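Activator of Hsp90 ATPase homologue 1/2-like C-terminal domain-containing protein (Nitrosomonas europaea, PDB 1XFS) is of unknown function but belongs to the AHA1 family, whose SRPBCC-type fold suggests that it may bind a hydrophobic ligand or a partner protein. Local coordinates at the interface of chains A and B. Residues are numbered along the deposited sequence; one frame, centred on the assembly and turned at random. Chains: chain A/B, conserved hypothetical protein.

The interface of chains A and B. Residues chain A 10-11, 89, 91, 113-115, 134-136; chain B 92, 95-99.
In this AHA1-family protein of the SRPBCC type, the segment B:Leu92 to B:Ala99, which includes the 3-10 helix 94-96 and the short strand 97-98, lies against the ends of strands 11-18, 115-122 and 127-134 of chain A. The patch is part of a two-fold symmetric interface, although the structure alone does not show that the dimer is the biological form. It illustrates how one interface arginine can be fixed in both plane and rotation. The B:Arg97 side chain starts out extended, CG anti to the backbone N (chi1 179°), and bends at chi3 (-59°) to meet A:Asp11 tip to tip. The grip is end-on, a salt bridge from B:Arg97 NH2 to the carboxylate A:Asp11 OD1 at 2.6 Å with a second, parallel hydrogen bond from B:Arg97 NH1 to A:Asp11 OD2 at 3.0 Å, both nearly straight and on syn lone pairs, with the two planes only 15° apart. B:Arg97 NH2 also donates in plane to the carbonyl O of A:His135, at 3.2 Å. Methyl groups clamp the guanidinium: A:Leu10 CD1 lies over one face and the selenomethionine methyl of A:Met134, CE, over the other, each toward the rim, CE being 3.6 Å from B:Arg97 CZ. An alanine in place of B:Arg97 would probably leave the carboxylate of A:Asp11 and the carbonyl of A:His135 without this donor and loosen the packing of A:Leu10 and A:Met134. Behind this clamp, A:His135 ND1 donates to A:Leu10 O at 2.7 Å, tying together two stretches of chain A that frame the arginine. Next along, the hydroxyl OG1 of A:Thr115 donates almost along the C=O axis to B:Tyr96 O (2.7 Å), while A:Thr89 OG1 hydrogen-bonds to the same hydroxyl and probably helps to orient it. The ring of B:Pro98 presses its CB against A:Val113 CG1 at 3.8 Å, with CG and CD beside the A:Thr115 hydroxyl. Water also bridges the chains: one molecule joins B:Pro98 O to A:Asn136 O, another B:Ala99 O to A:Asn136 OD1.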
loop_
_atom_site.group_PDB
_atom_site.type_symbol
_atom_site.label_atom_id
_atom_site.label_comp_id
_atom_site.label_asym_id
_atom_site.label_seq_id
_atom_site.Cartn_x
_atom_site.Cartn_y
_atom_site.Cartn_z
ATOM N N LEU A 10 3.716 -3.151 -17.620
ATOM C CA LEU A 10 3.320 -3.713 -16.332
ATOM C C LEU A 10 1.838 -3.676 -15.999
ATOM O O LEU A 10 1.402 -4.371 -15.085
ATOM C CB LEU A 10 4.068 -2.981 -15.218
ATOM C CG LEU A 10 5.581 -2.835 -15.403
ATOM C CD1 LEU A 10 6.149 -1.899 -14.343
ATOM C CD2 LEU A 10 6.219 -4.205 -15.326
ATOM N N ASP A 11 1.061 -2.885 -16.731
ATOM C CA ASP A 11 -0.357 -2.751 -16.419
ATOM C C ASP A 11 -1.337 -3.262 -17.456
ATOM O O ASP A 11 -1.058 -3.257 -18.654
ATOM C CB ASP A 11 -0.676 -1.278 -16.139
ATOM C CG ASP A 11 0.275 -0.659 -15.135
ATOM O OD1 ASP A 11 0.673 -1.374 -14.196
ATOM O OD2 ASP A 11 0.613 0.532 -15.288
ATOM N N THR A 89 -4.728 -3.683 -2.832
ATOM C CA THR A 89 -3.554 -4.405 -3.280
ATOM C C THR A 89 -3.431 -5.757 -2.595
ATOM O O THR A 89 -3.912 -5.937 -1.478
ATOM C CB THR A 89 -2.261 -3.596 -2.993
ATOM O OG1 THR A 89 -1.130 -4.297 -3.529
ATOM C CG2 THR A 89 -2.055 -3.393 -1.487
ATOM N N ALA A 91 -0.404 -7.034 -2.376
ATOM C CA ALA A 91 1.001 -6.987 -1.953
ATOM C C ALA A 91 1.050 -6.711 -0.452
ATOM O O ALA A 91 2.080 -6.919 0.204
ATOM C CB ALA A 91 1.748 -5.893 -2.702
ATOM N N VAL A 113 0.584 -11.191 -7.653
ATOM C CA VAL A 113 0.538 -9.981 -6.838
ATOM C C VAL A 113 0.106 -8.805 -7.708
ATOM O O VAL A 113 0.640 -8.600 -8.795
ATOM C CB VAL A 113 1.925 -9.653 -6.235
ATOM C CG1 VAL A 113 1.841 -8.384 -5.411
ATOM C CG2 VAL A 113 2.421 -10.813 -5.391
HETATM N N MSE A 114 -0.853 -8.018 -7.234
HETATM C CA MSE A 114 -1.305 -6.892 -8.029
HETATM C C MSE A 114 -1.914 -5.781 -7.193
HETATM O O MSE A 114 -2.240 -5.970 -6.021
HETATM C CB MSE A 114 -2.369 -7.358 -9.030
HETATM C CG MSE A 114 -3.661 -7.839 -8.362
HETATM SE SE MSE A 114 -5.140 -8.044 -9.609
HETATM C CE MSE A 114 -5.400 -9.959 -9.496
ATOM N N THR A 115 -2.042 -4.611 -7.805
ATOM C CA THR A 115 -2.717 -3.492 -7.170
ATOM C C THR A 115 -3.761 -3.111 -8.198
ATOM O O THR A 115 -3.451 -2.903 -9.371
ATOM C CB THR A 115 -1.806 -2.291 -6.878
ATOM O OG1 THR A 115 -0.921 -2.630 -5.803
ATOM C CG2 THR A 115 -2.651 -1.071 -6.458
HETATM N N MSE A 134 -2.223 -3.345 -11.769
HETATM C CA MSE A 134 -0.798 -3.012 -11.792
HETATM C C MSE A 134 0.040 -4.198 -11.329
HETATM O O MSE A 134 -0.245 -4.800 -10.297
HETATM C CB MSE A 134 -0.521 -1.816 -10.874
HETATM C CG MSE A 134 -1.330 -0.579 -11.184
HETATM SE SE MSE A 134 -1.021 0.771 -9.814
HETATM C CE MSE A 134 0.613 1.457 -10.481
ATOM N N HIS A 135 1.073 -4.530 -12.099
ATOM C CA HIS A 135 1.949 -5.641 -11.754
ATOM C C HIS A 135 3.361 -5.159 -11.458
ATOM O O HIS A 135 3.707 -4.022 -11.766
ATOM C CB HIS A 135 1.972 -6.660 -12.889
ATOM C CG HIS A 135 0.613 -7.123 -13.292
ATOM N ND1 HIS A 135 -0.158 -6.444 -14.207
ATOM C CD2 HIS A 135 -0.144 -8.154 -12.848
ATOM C CE1 HIS A 135 -1.337 -7.035 -14.309
ATOM N NE2 HIS A 135 -1.352 -8.072 -13.494
ATOM N N ASN A 136 4.180 -6.031 -10.870
ATOM C CA ASN A 136 5.539 -5.655 -10.520
ATOM C C ASN A 136 6.565 -5.865 -11.627
ATOM O O ASN A 136 7.592 -5.189 -11.653
ATOM C CB ASN A 136 5.979 -6.379 -9.228
ATOM C CG ASN A 136 5.759 -7.889 -9.274
ATOM O OD1 ASN A 136 5.557 -8.523 -8.234
ATOM N ND2 ASN A 136 5.816 -8.473 -10.465
ATOM N N LEU B 92 5.625 -1.697 -1.901
ATOM C CA LEU B 92 5.027 -1.004 -3.036
ATOM C C LEU B 92 5.957 0.143 -3.409
ATOM O O LEU B 92 6.751 0.617 -2.588
ATOM C CB LEU B 92 3.671 -0.389 -2.684
ATOM C CG LEU B 92 2.527 -1.252 -2.162
ATOM C CD1 LEU B 92 1.319 -0.354 -1.893
ATOM C CD2 LEU B 92 2.167 -2.326 -3.184
ATOM N N ASN B 95 2.957 5.209 -6.930
ATOM C CA ASN B 95 1.574 4.987 -7.350
ATOM C C ASN B 95 0.975 3.653 -6.908
ATOM O O ASN B 95 0.055 3.134 -7.539
ATOM C CB ASN B 95 1.458 5.159 -8.869
ATOM C CG ASN B 95 1.724 6.593 -9.309
ATOM O OD1 ASN B 95 1.216 7.540 -8.705
ATOM N ND2 ASN B 95 2.508 6.756 -10.369
ATOM N N TYR B 96 1.497 3.120 -5.806
ATOM C CA TYR B 96 1.028 1.861 -5.215
ATOM C C TYR B 96 1.350 0.607 -6.031
ATOM O O TYR B 96 0.743 -0.451 -5.823
ATOM C CB TYR B 96 -0.486 1.894 -4.977
ATOM C CG TYR B 96 -0.997 3.008 -4.081
ATOM C CD1 TYR B 96 -0.559 3.138 -2.763
ATOM C CD2 TYR B 96 -1.982 3.884 -4.535
ATOM C CE1 TYR B 96 -1.097 4.107 -1.920
ATOM C CE2 TYR B 96 -2.528 4.860 -3.706
ATOM C CZ TYR B 96 -2.077 4.963 -2.393
ATOM O OH TYR B 96 -2.609 5.924 -1.569
ATOM N N ARG B 97 2.296 0.714 -6.958
ATOM C CA ARG B 97 2.666 -0.433 -7.772
ATOM C C ARG B 97 3.387 -1.474 -6.922
ATOM O O ARG B 97 4.230 -1.124 -6.102
ATOM C CB ARG B 97 3.592 0.006 -8.913
ATOM C CG ARG B 97 4.054 -1.143 -9.797
ATOM C CD ARG B 97 4.960 -0.631 -10.915
ATOM N NE ARG B 97 4.291 0.363 -11.756
ATOM C CZ ARG B 97 3.264 0.099 -12.562
ATOM N NH1 ARG B 97 2.719 1.064 -13.290
ATOM N NH2 ARG B 97 2.783 -1.130 -12.645
ATOM N N PRO B 98 3.058 -2.764 -7.090
ATOM C CA PRO B 98 3.754 -3.776 -6.286
ATOM C C PRO B 98 5.253 -3.719 -6.569
ATOM O O PRO B 98 5.669 -3.532 -7.716
ATOM C CB PRO B 98 3.133 -5.089 -6.761
ATOM C CG PRO B 98 1.747 -4.673 -7.177
ATOM C CD PRO B 98 1.995 -3.377 -7.904
ATOM N N ALA B 99 6.057 -3.871 -5.524
ATOM C CA ALA B 99 7.509 -3.824 -5.668
ATOM C C ALA B 99 8.067 -5.026 -6.419
ATOM O O ALA B 99 7.438 -6.083 -6.488
ATOM C CB ALA B 99 8.166 -3.730 -4.292
HETATM O O HOH W 1 7.483 -2.880 -9.816
HETATM O O HOH W 2 5.519 -7.442 -5.301
#